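Local coordinates for hypothetical protein MM_2497 (Methanosarcina mazei, PDB 2I5E) that probably catalyses the condensation of (2S)-2-phospholactate with GTP to (2S)-lactyl-2-diphospho-5'-guanosine, a step in the biosynthesis of coenzyme F420, at residues A[73-76]-A[77-80]; A[149-152]-A[153-157]; A[172-175]-A[176-179]. One frame throughout, in Å; residues are numbered along the deposited sequence.

All three contacts are local, each at an end of a helix. In chain order, contact 1 opens helix 76-86 after strand 68-71, contact 2 closes helix 145-154 ahead of strand 160-162, and contact 3 leads from the loop after that strand into helix 175-184. The first two helices flank the mixed sheet, consistent with the GT-A clan, while helix 175-184 packs against helix 25-45 and strand 206-210. The centres of contacts 1 and 2 lie about 21 Å apart; that of contact 3 is about 25 Å and 30 Å from them. Contacts 1 and 2 thus begin or end helices within one subunit, whereas contact 3 lies at the dimer interface.

Contact 1. Residues A[73-76]-A[77-80]; sequences EKDL and NEAL
Asp75 and Leu76 bind the residues that follow them through both backbone and side chain. The carbonyl O of Asp75 accepts from Ala79 N at 3.0 Å in a nearly straight bond (168° at the hydrogen), and one residue on, Leu76 O accepts from Leu80 N at 2.8 Å. These are the first i to i+4 bonds of helix 76-86. Asp75 is the N-cap residue, and its carboxylate also takes N-H groups of the first turn: OD2 accepts from Glu78 N at 3.0 Å, approached from above the carboxylate plane, and OD1 takes Asn77 N in a weak bond of 3.3 Å. A short acidic side chain suits this place, because it can fold back over the helix end, whose dipole probably stabilises its negative charge.

Glu78 turns its chain past Lys74, OE1 lying 3.8 Å from Lys74 CB, while the two charged ends come near each other without forming a salt bridge. The amide oxygen of Asn77 looks elsewhere, accepting from Tyr141 N. On the inner side the leucines lie alongside each other and point the same way, with Leu76 CD1 3.6 Å from Leu80 CD1. Leu76 manages this with CG anti to the backbone N (chi1 177°), and Leu80 with CG beside its own N (chi1 -70°). Their branched ends pack on Pro9, Val7 and Leu54 of the sheet, while little Ala79 fits against Leu54 and Asp72. The whole is an N-capped helix start, following a parallel strand as in Rossmann-like nucleotidyltransferases.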
ATOM      1  N   GLU A  73      13.141  18.364 -22.738  1.00 46.40           N
ATOM      2  CA  GLU A  73      11.942  19.168 -22.571  1.00 47.48           C
ATOM      3  C   GLU A  73      10.627  18.506 -23.030  1.00 46.44           C
ATOM      4  O   GLU A  73       9.606  19.087 -22.811  1.00 45.90           O
ATOM      5  CB  GLU A  73      12.120  20.469 -23.302  1.00 47.64           C
ATOM      6  CG  GLU A  73      13.562  21.027 -23.151  1.00 53.61           C
ATOM      7  CD  GLU A  73      13.751  22.248 -24.045  1.00 58.06           C
ATOM      8  OE1 GLU A  73      14.770  22.260 -24.799  1.00 59.74           O
ATOM      9  OE2 GLU A  73      12.852  23.148 -24.005  1.00 48.20           O
ATOM     10  N   LYS A  74      10.620  17.334 -23.656  1.00 47.68           N
ATOM     11  CA  LYS A  74       9.290  16.744 -24.070  1.00 49.36           C
ATOM     12  C   LYS A  74       8.480  16.198 -22.874  1.00 49.64           C
ATOM     13  O   LYS A  74       9.044  16.007 -21.785  1.00 49.16           O
ATOM     14  CB  LYS A  74       9.407  15.619 -25.115  1.00 50.25           C
ATOM     15  CG  LYS A  74      10.668  15.521 -25.963  1.00 56.82           C
ATOM     16  CD  LYS A  74      10.500  16.021 -27.431  1.00 60.76           C
ATOM     17  CE  LYS A  74       9.932  17.478 -27.494  1.00 61.56           C
ATOM     18  NZ  LYS A  74       9.444  17.818 -28.876  1.00 59.52           N
ATOM     19  N   ASP A  75       7.181  15.940 -23.108  1.00 49.79           N
ATOM     20  CA  ASP A  75       6.196  15.357 -22.148  1.00 49.67           C
ATOM     21  C   ASP A  75       6.760  14.042 -21.640  1.00 47.37           C
ATOM     22  O   ASP A  75       7.459  13.400 -22.380  1.00 48.02           O
ATOM     23  CB  ASP A  75       4.775  15.126 -22.851  1.00 50.06           C
ATOM     24  CG  ASP A  75       4.317  13.559 -22.941  1.00 54.44           C
ATOM     25  OD1 ASP A  75       3.600  12.996 -21.987  1.00 56.99           O
ATOM     26  OD2 ASP A  75       4.646  12.892 -23.963  1.00 50.12           O
ATOM     27  N   LEU A  76       6.418  13.660 -20.410  1.00 45.13           N
ATOM     28  CA  LEU A  76       6.962  12.498 -19.706  1.00 43.59           C
ATOM     29  C   LEU A  76       7.095  11.238 -20.536  1.00 41.77           C
ATOM     30  O   LEU A  76       8.161  10.596 -20.602  1.00 41.50           O
ATOM     31  CB  LEU A  76       6.077  12.199 -18.449  1.00 45.04           C
ATOM     32  CG  LEU A  76       6.478  10.950 -17.619  1.00 43.82           C
ATOM     33  CD1 LEU A  76       7.875  11.153 -17.103  1.00 42.52           C
ATOM     34  CD2 LEU A  76       5.542  10.691 -16.441  1.00 44.10           C
ATOM     35  N   ASN A  77       5.990  10.846 -21.150  1.00 39.29           N
ATOM     36  CA  ASN A  77       5.977   9.636 -21.897  1.00 39.92           C
ATOM     37  C   ASN A  77       6.803   9.744 -23.136  1.00 39.17           C
ATOM     38  O   ASN A  77       7.444   8.821 -23.499  1.00 36.70           O
ATOM     39  CB  ASN A  77       4.540   9.214 -22.227  1.00 39.92           C
ATOM     40  CG  ASN A  77       3.800   8.819 -20.977  1.00 38.79           C
ATOM     41  OD1 ASN A  77       4.384   8.156 -20.082  1.00 37.40           O
ATOM     42  ND2 ASN A  77       2.545   9.274 -20.860  1.00 36.90           N
ATOM     43  N   GLU A  78       6.836  10.906 -23.738  1.00 40.03           N
ATOM     44  CA  GLU A  78       7.676  11.039 -24.925  1.00 42.49           C
ATOM     45  C   GLU A  78       9.152  10.914 -24.585  1.00 40.87           C
ATOM     46  O   GLU A  78       9.860  10.133 -25.214  1.00 41.45           O
ATOM     47  CB  GLU A  78       7.414  12.372 -25.598  1.00 42.60           C
ATOM     48  CG  GLU A  78       7.482  12.242 -27.070  1.00 51.87           C
ATOM     49  CD  GLU A  78       6.523  13.214 -27.747  1.00 61.64           C
ATOM     50  OE1 GLU A  78       6.761  14.447 -27.615  1.00 62.53           O
ATOM     51  OE2 GLU A  78       5.516  12.721 -28.373  1.00 65.31           O
ATOM     52  N   ALA A  79       9.589  11.690 -23.587  1.00 39.03           N
ATOM     53  CA  ALA A  79      10.932  11.578 -23.055  1.00 36.76           C
ATOM     54  C   ALA A  79      11.295  10.153 -22.646  1.00 36.90           C
ATOM     55  O   ALA A  79      12.335   9.583 -23.101  1.00 37.06           O
ATOM     56  CB  ALA A  79      11.074  12.513 -21.886  1.00 38.21           C
ATOM     57  N   LEU A  80      10.444   9.512 -21.834  1.00 36.11           N
ATOM     58  CA  LEU A  80      10.785   8.145 -21.401  1.00 34.52           C
ATOM     59  C   LEU A  80      10.825   7.186 -22.529  1.00 34.76           C
ATOM     60  O   LEU A  80      11.629   6.200 -22.517  1.00 34.35           O
ATOM     61  CB  LEU A  80       9.864   7.604 -20.269  1.00 34.62           C
ATOM     62  CG  LEU A  80      10.058   8.282 -18.881  1.00 29.91           C
ATOM     63  CD1 LEU A  80       8.900   7.779 -17.997  1.00 29.44           C
ATOM     64  CD2 LEU A  80      11.391   7.953 -18.198  1.00 29.29           C
TER

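Contact 2. Residues A[149-152]-A[153-157]; sequences HCSI and ATDSG
The carboxylate of Asp155 presents one face to the carbonyl oxygen of Ser151, which sits almost directly above its central carbon, 3.1 Å from Asp155 CG. A water on the same side of the carboxylate plane donates to Asp155 OD2 at 3.2 Å and also bonds Ser151 OG, spanning the gap between the two side chains. The other flat group is the His149 ring, whose two nitrogens are engaged at its edge, ND1 by Thr126 OG1 and NE2 by Lys140 N; it also meets Tyr141 in an edge-to-face contact, and the side chain packs on Val139 and Ile118. The segment is the end of helix 145-154, closed by a Schellman motif: Gln158 N returns to Ala153 O, and Gly157 N to Thr154 O at 2.9 Å. Gly157 is the C-prime residue with positive phi (96°), where a side chain would jam against the carbonyl O of Ser156.

Before this close, Ala153 N bonds His149 O at 3.0 Å, and Asp155 N bonds Ser151 O at 3.0 Å. The carboxylate of Asp155 merely lies over that same oxygen, placed there by a CG beside the backbone N (chi1 -67°). Thr154 N is shared weakly between Cys150 O and Ser151 O. A small Ala153 suits the buried place against Val116, Tyr137 and Phe160. Ser156 sends OG to Gln158 NE2, its CB coming 3.3 Å from Ile152 O. The methyl CG2 of Thr154 lies 3.2 Å from Cys150 O.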
ATOM      1  N   HIS A 149       0.222  -0.638 -18.352  1.00 35.75           N
ATOM      2  CA  HIS A 149       1.543  -1.300 -18.440  1.00 33.02           C
ATOM      3  C   HIS A 149       1.534  -2.816 -18.340  1.00 33.79           C
ATOM      4  O   HIS A 149       2.405  -3.558 -18.936  1.00 31.75           O
ATOM      5  CB  HIS A 149       2.503  -0.742 -17.318  1.00 32.51           C
ATOM      6  CG  HIS A 149       2.903   0.684 -17.530  1.00 28.85           C
ATOM      7  ND1 HIS A 149       2.996   1.603 -16.502  1.00 31.35           N
ATOM      8  CD2 HIS A 149       3.332   1.330 -18.646  1.00 25.92           C
ATOM      9  CE1 HIS A 149       3.342   2.784 -16.995  1.00 32.47           C
ATOM     10  NE2 HIS A 149       3.589   2.646 -18.285  1.00 26.03           N
ATOM     11  N   CYS A 150       0.591  -3.338 -17.565  1.00 34.21           N
ATOM     12  CA  CYS A 150       0.439  -4.781 -17.573  1.00 34.87           C
ATOM     13  C   CYS A 150      -0.089  -5.198 -18.967  1.00 36.98           C
ATOM     14  O   CYS A 150       0.283  -6.263 -19.483  1.00 37.92           O
ATOM     15  CB  CYS A 150      -0.590  -5.218 -16.537  1.00 36.22           C
ATOM     16  SG  CYS A 150      -0.100  -4.931 -14.845  1.00 32.57           S
ATOM     17  N   SER A 151      -0.987  -4.420 -19.534  1.00 39.44           N
ATOM     18  CA  SER A 151      -1.624  -4.864 -20.793  1.00 43.88           C
ATOM     19  C   SER A 151      -0.759  -4.512 -22.030  1.00 43.95           C
ATOM     20  O   SER A 151      -0.807  -5.226 -23.049  1.00 44.64           O
ATOM     21  CB  SER A 151      -3.089  -4.385 -20.909  1.00 44.66           C
ATOM     22  OG  SER A 151      -3.204  -3.282 -21.775  1.00 50.21           O
ATOM     23  N   ILE A 152       0.034  -3.437 -21.923  1.00 44.58           N
ATOM     24  CA  ILE A 152       1.188  -3.222 -22.848  1.00 44.14           C
ATOM     25  C   ILE A 152       2.118  -4.448 -22.788  1.00 45.12           C
ATOM     26  O   ILE A 152       2.553  -4.912 -23.809  1.00 45.24           O
ATOM     27  CB  ILE A 152       1.964  -1.842 -22.689  1.00 44.30           C
ATOM     28  CG1 ILE A 152       1.101  -0.632 -23.040  1.00 43.19           C
ATOM     29  CG2 ILE A 152       3.240  -1.771 -23.626  1.00 45.26           C
ATOM     30  CD1 ILE A 152       1.614   0.732 -22.354  1.00 42.16           C
ATOM     31  N   ALA A 153       2.370  -5.019 -21.611  1.00 45.65           N
ATOM     32  CA  ALA A 153       3.237  -6.145 -21.540  1.00 46.97           C
ATOM     33  C   ALA A 153       2.616  -7.371 -22.216  1.00 49.46           C
ATOM     34  O   ALA A 153       3.316  -8.159 -22.864  1.00 50.31           O
ATOM     35  CB  ALA A 153       3.618  -6.463 -20.073  1.00 47.17           C
ATOM     36  N   THR A 154       1.307  -7.569 -22.072  1.00 50.04           N
ATOM     37  CA  THR A 154       0.805  -8.873 -22.464  1.00 50.59           C
ATOM     38  C   THR A 154       0.513  -8.869 -23.970  1.00 50.31           C
ATOM     39  O   THR A 154       0.879  -9.844 -24.613  1.00 50.37           O
ATOM     40  CB  THR A 154      -0.406  -9.410 -21.625  1.00 50.71           C
ATOM     41  OG1 THR A 154      -1.604  -8.709 -21.967  1.00 52.95           O
ATOM     42  CG2 THR A 154      -0.181  -9.314 -20.121  1.00 48.95           C
ATOM     43  N   ASP A 155      -0.171  -7.822 -24.475  1.00 49.90           N
ATOM     44  CA  ASP A 155      -0.247  -7.470 -25.904  1.00 50.51           C
ATOM     45  C   ASP A 155       1.089  -7.586 -26.704  1.00 51.22           C
ATOM     46  O   ASP A 155       1.067  -7.642 -27.961  1.00 51.32           O
ATOM     47  CB  ASP A 155      -0.794  -6.062 -26.102  1.00 49.68           C
ATOM     48  CG  ASP A 155      -2.258  -5.921 -25.685  1.00 52.49           C
ATOM     49  OD1 ASP A 155      -2.867  -6.886 -25.150  1.00 52.49           O
ATOM     50  OD2 ASP A 155      -2.801  -4.806 -25.912  1.00 52.74           O
ATOM     51  N   SER A 156       2.211  -7.617 -25.974  1.00 50.69           N
ATOM     52  CA  SER A 156       3.536  -7.706 -26.538  1.00 51.16           C
ATOM     53  C   SER A 156       4.272  -9.041 -26.215  1.00 51.55           C
ATOM     54  O   SER A 156       5.462  -9.200 -26.523  1.00 51.64           O
ATOM     55  CB  SER A 156       4.382  -6.485 -26.118  1.00 51.58           C
ATOM     56  OG  SER A 156       5.398  -6.826 -25.172  1.00 53.55           O
ATOM     57  N   GLY A 157       3.589 -10.012 -25.624  1.00 51.32           N
ATOM     58  CA  GLY A 157       4.174 -11.356 -25.565  1.00 52.09           C
ATOM     59  C   GLY A 157       4.883 -11.601 -24.265  1.00 51.79           C
ATOM     60  O   GLY A 157       5.118 -12.759 -23.868  1.00 53.85           O
TER
HETATM   61  O   HOH W   1      -1.940  -2.046 -24.548  1.00 53.35           O

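Contact 3. Residues A[172-175]-A[176-179]; sequences IDEP and EDLV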
ATOM      1  N   ILE A 172       4.269   9.867  -2.681  1.00 31.42           N
ATOM      2  CA  ILE A 172       3.905  10.896  -1.750  1.00 32.91           C
ATOM      3  C   ILE A 172       3.420  11.975  -2.639  1.00 34.10           C
ATOM      4  O   ILE A 172       4.245  12.611  -3.294  1.00 35.07           O
ATOM      5  CB  ILE A 172       5.094  11.263  -0.769  1.00 34.02           C
ATOM      6  CG1 ILE A 172       5.114  10.252   0.444  1.00 34.25           C
ATOM      7  CG2 ILE A 172       4.818  12.633  -0.096  1.00 35.55           C
ATOM      8  CD1 ILE A 172       5.933   9.120   0.266  1.00 37.40           C
ATOM      9  N   ASP A 173       2.085  12.151  -2.717  1.00 34.22           N
ATOM     10  CA  ASP A 173       1.477  13.103  -3.681  1.00 37.10           C
ATOM     11  C   ASP A 173       0.446  14.075  -3.087  1.00 36.65           C
ATOM     12  O   ASP A 173       0.278  15.189  -3.532  1.00 35.63           O
ATOM     13  CB  ASP A 173       0.842  12.347  -4.872  1.00 39.04           C
ATOM     14  CG  ASP A 173       0.718  13.210  -6.134  1.00 41.94           C
ATOM     15  OD1 ASP A 173       1.699  13.952  -6.527  1.00 43.71           O
ATOM     16  OD2 ASP A 173      -0.405  13.117  -6.685  1.00 44.65           O
ATOM     17  N   GLU A 174      -0.226  13.633  -2.052  1.00 36.93           N
ATOM     18  CA  GLU A 174      -1.137  14.490  -1.350  1.00 38.47           C
ATOM     19  C   GLU A 174      -0.907  14.485   0.172  1.00 36.99           C
ATOM     20  O   GLU A 174      -0.104  13.686   0.638  1.00 35.94           O
ATOM     21  CB  GLU A 174      -2.556  14.168  -1.739  1.00 38.52           C
ATOM     22  CG  GLU A 174      -2.932  12.761  -1.592  1.00 43.52           C
ATOM     23  CD  GLU A 174      -4.174  12.443  -2.349  1.00 50.81           C
ATOM     24  OE1 GLU A 174      -4.745  13.363  -2.986  1.00 56.75           O
ATOM     25  OE2 GLU A 174      -4.584  11.274  -2.305  1.00 55.42           O
ATOM     26  N   PRO A 175      -1.568  15.428   0.919  1.00 35.84           N
ATOM     27  CA  PRO A 175      -1.380  15.554   2.375  1.00 35.41           C
ATOM     28  C   PRO A 175      -1.496  14.218   3.127  1.00 34.54           C
ATOM     29  O   PRO A 175      -0.716  13.937   3.994  1.00 34.30           O
ATOM     30  CB  PRO A 175      -2.551  16.535   2.807  1.00 35.03           C
ATOM     31  CG  PRO A 175      -2.739  17.369   1.532  1.00 34.65           C
ATOM     32  CD  PRO A 175      -2.626  16.345   0.435  1.00 35.56           C
ATOM     33  N   GLU A 176      -2.505  13.431   2.824  1.00 34.31           N
ATOM     34  CA  GLU A 176      -2.680  12.152   3.512  1.00 36.51           C
ATOM     35  C   GLU A 176      -1.491  11.214   3.355  1.00 32.51           C
ATOM     36  O   GLU A 176      -1.264  10.390   4.224  1.00 32.91           O
ATOM     37  CB  GLU A 176      -4.051  11.547   3.132  1.00 35.70           C
ATOM     38  CG  GLU A 176      -4.094  10.070   2.853  1.00 43.97           C
ATOM     39  CD  GLU A 176      -5.323   9.610   2.027  1.00 44.74           C
ATOM     40  OE1 GLU A 176      -5.514  10.098   0.863  1.00 53.31           O
ATOM     41  OE2 GLU A 176      -6.048   8.712   2.547  1.00 57.82           O
ATOM     42  N   ASP A 177      -0.722  11.366   2.284  1.00 30.45           N
ATOM     43  CA  ASP A 177       0.500  10.571   2.046  1.00 28.59           C
ATOM     44  C   ASP A 177       1.630  10.950   3.014  1.00 28.96           C
ATOM     45  O   ASP A 177       2.537  10.176   3.268  1.00 28.31           O
ATOM     46  CB  ASP A 177       0.991  10.787   0.622  1.00 28.02           C
ATOM     47  CG  ASP A 177      -0.029  10.285  -0.432  1.00 32.15           C
ATOM     48  OD1 ASP A 177      -0.920   9.467  -0.073  1.00 37.30           O
ATOM     49  OD2 ASP A 177       0.095  10.650  -1.633  1.00 35.83           O
ATOM     50  N   LEU A 178       1.586  12.151   3.543  1.00 28.93           N
ATOM     51  CA  LEU A 178       2.619  12.607   4.515  1.00 31.58           C
ATOM     52  C   LEU A 178       2.452  11.923   5.893  1.00 31.43           C
ATOM     53  O   LEU A 178       3.410  11.788   6.673  1.00 31.93           O
ATOM     54  CB  LEU A 178       2.468  14.123   4.675  1.00 31.98           C
ATOM     55  CG  LEU A 178       2.675  15.061   3.476  1.00 34.34           C
ATOM     56  CD1 LEU A 178       2.511  16.617   3.854  1.00 31.97           C
ATOM     57  CD2 LEU A 178       3.982  14.755   2.871  1.00 35.90           C
ATOM     58  N   VAL A 179       1.197  11.579   6.212  1.00 31.79           N
ATOM     59  CA  VAL A 179       0.876  10.656   7.297  1.00 30.20           C
ATOM     60  C   VAL A 179       1.689   9.366   7.156  1.00 30.01           C
ATOM     61  O   VAL A 179       2.313   8.960   8.145  1.00 30.98           O
ATOM     62  CB  VAL A 179      -0.624  10.354   7.375  1.00 29.99           C
ATOM     63  CG1 VAL A 179      -0.953   9.549   8.667  1.00 28.18           C
ATOM     64  CG2 VAL A 179      -1.361  11.709   7.486  1.00 32.06           C
TER
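Asp177 reaches back from helix 175-184 into the loop before it, touching Ile172, Asp173 and Glu174 along its length. Its CB rests 3.1 Å from Glu174 O and also faces Ile172 CA. With CG beside the backbone N (chi1 -63°), the carboxylate is carried across the loop, where OD1 passes the CG of Glu174. OD2, the tip, accepts twice: from Asp173 N at 2.7 Å through its anti lone pair, and from Glu174 N at 3.0 Å, met from above the carboxylate plane. Lys122 adds a salt bridge to the same oxygen, giving this buried charge a mate. With an alanine in place of Asp177, both loop N-H groups and Lys122 would probably lose this acceptor, leaving the loop freer to turn.

Side chains of a first helical turn often return in this way to N-H groups just ahead of the helix. Two i to i+3 bonds back it: Asp177 N to Glu174 O (2.9 Å) and Leu178 N to Pro175 O. Proline suits the opening turn, having no N-H to leave unbonded. Leu178 CD2 meets Ile172 CG2 at 3.7 Å, both residues against Phe31 of helix 25-45. Asp173 forms salt bridges with Lys16 and with Arg205 of the second subunit. Glu174 OE2 and Glu176 OE1 lie 3.5 Å apart, near Glu176 of the second subunit, which might raise the pKa of one of these carboxylates, though Lys122 of that subunit packs on Glu176.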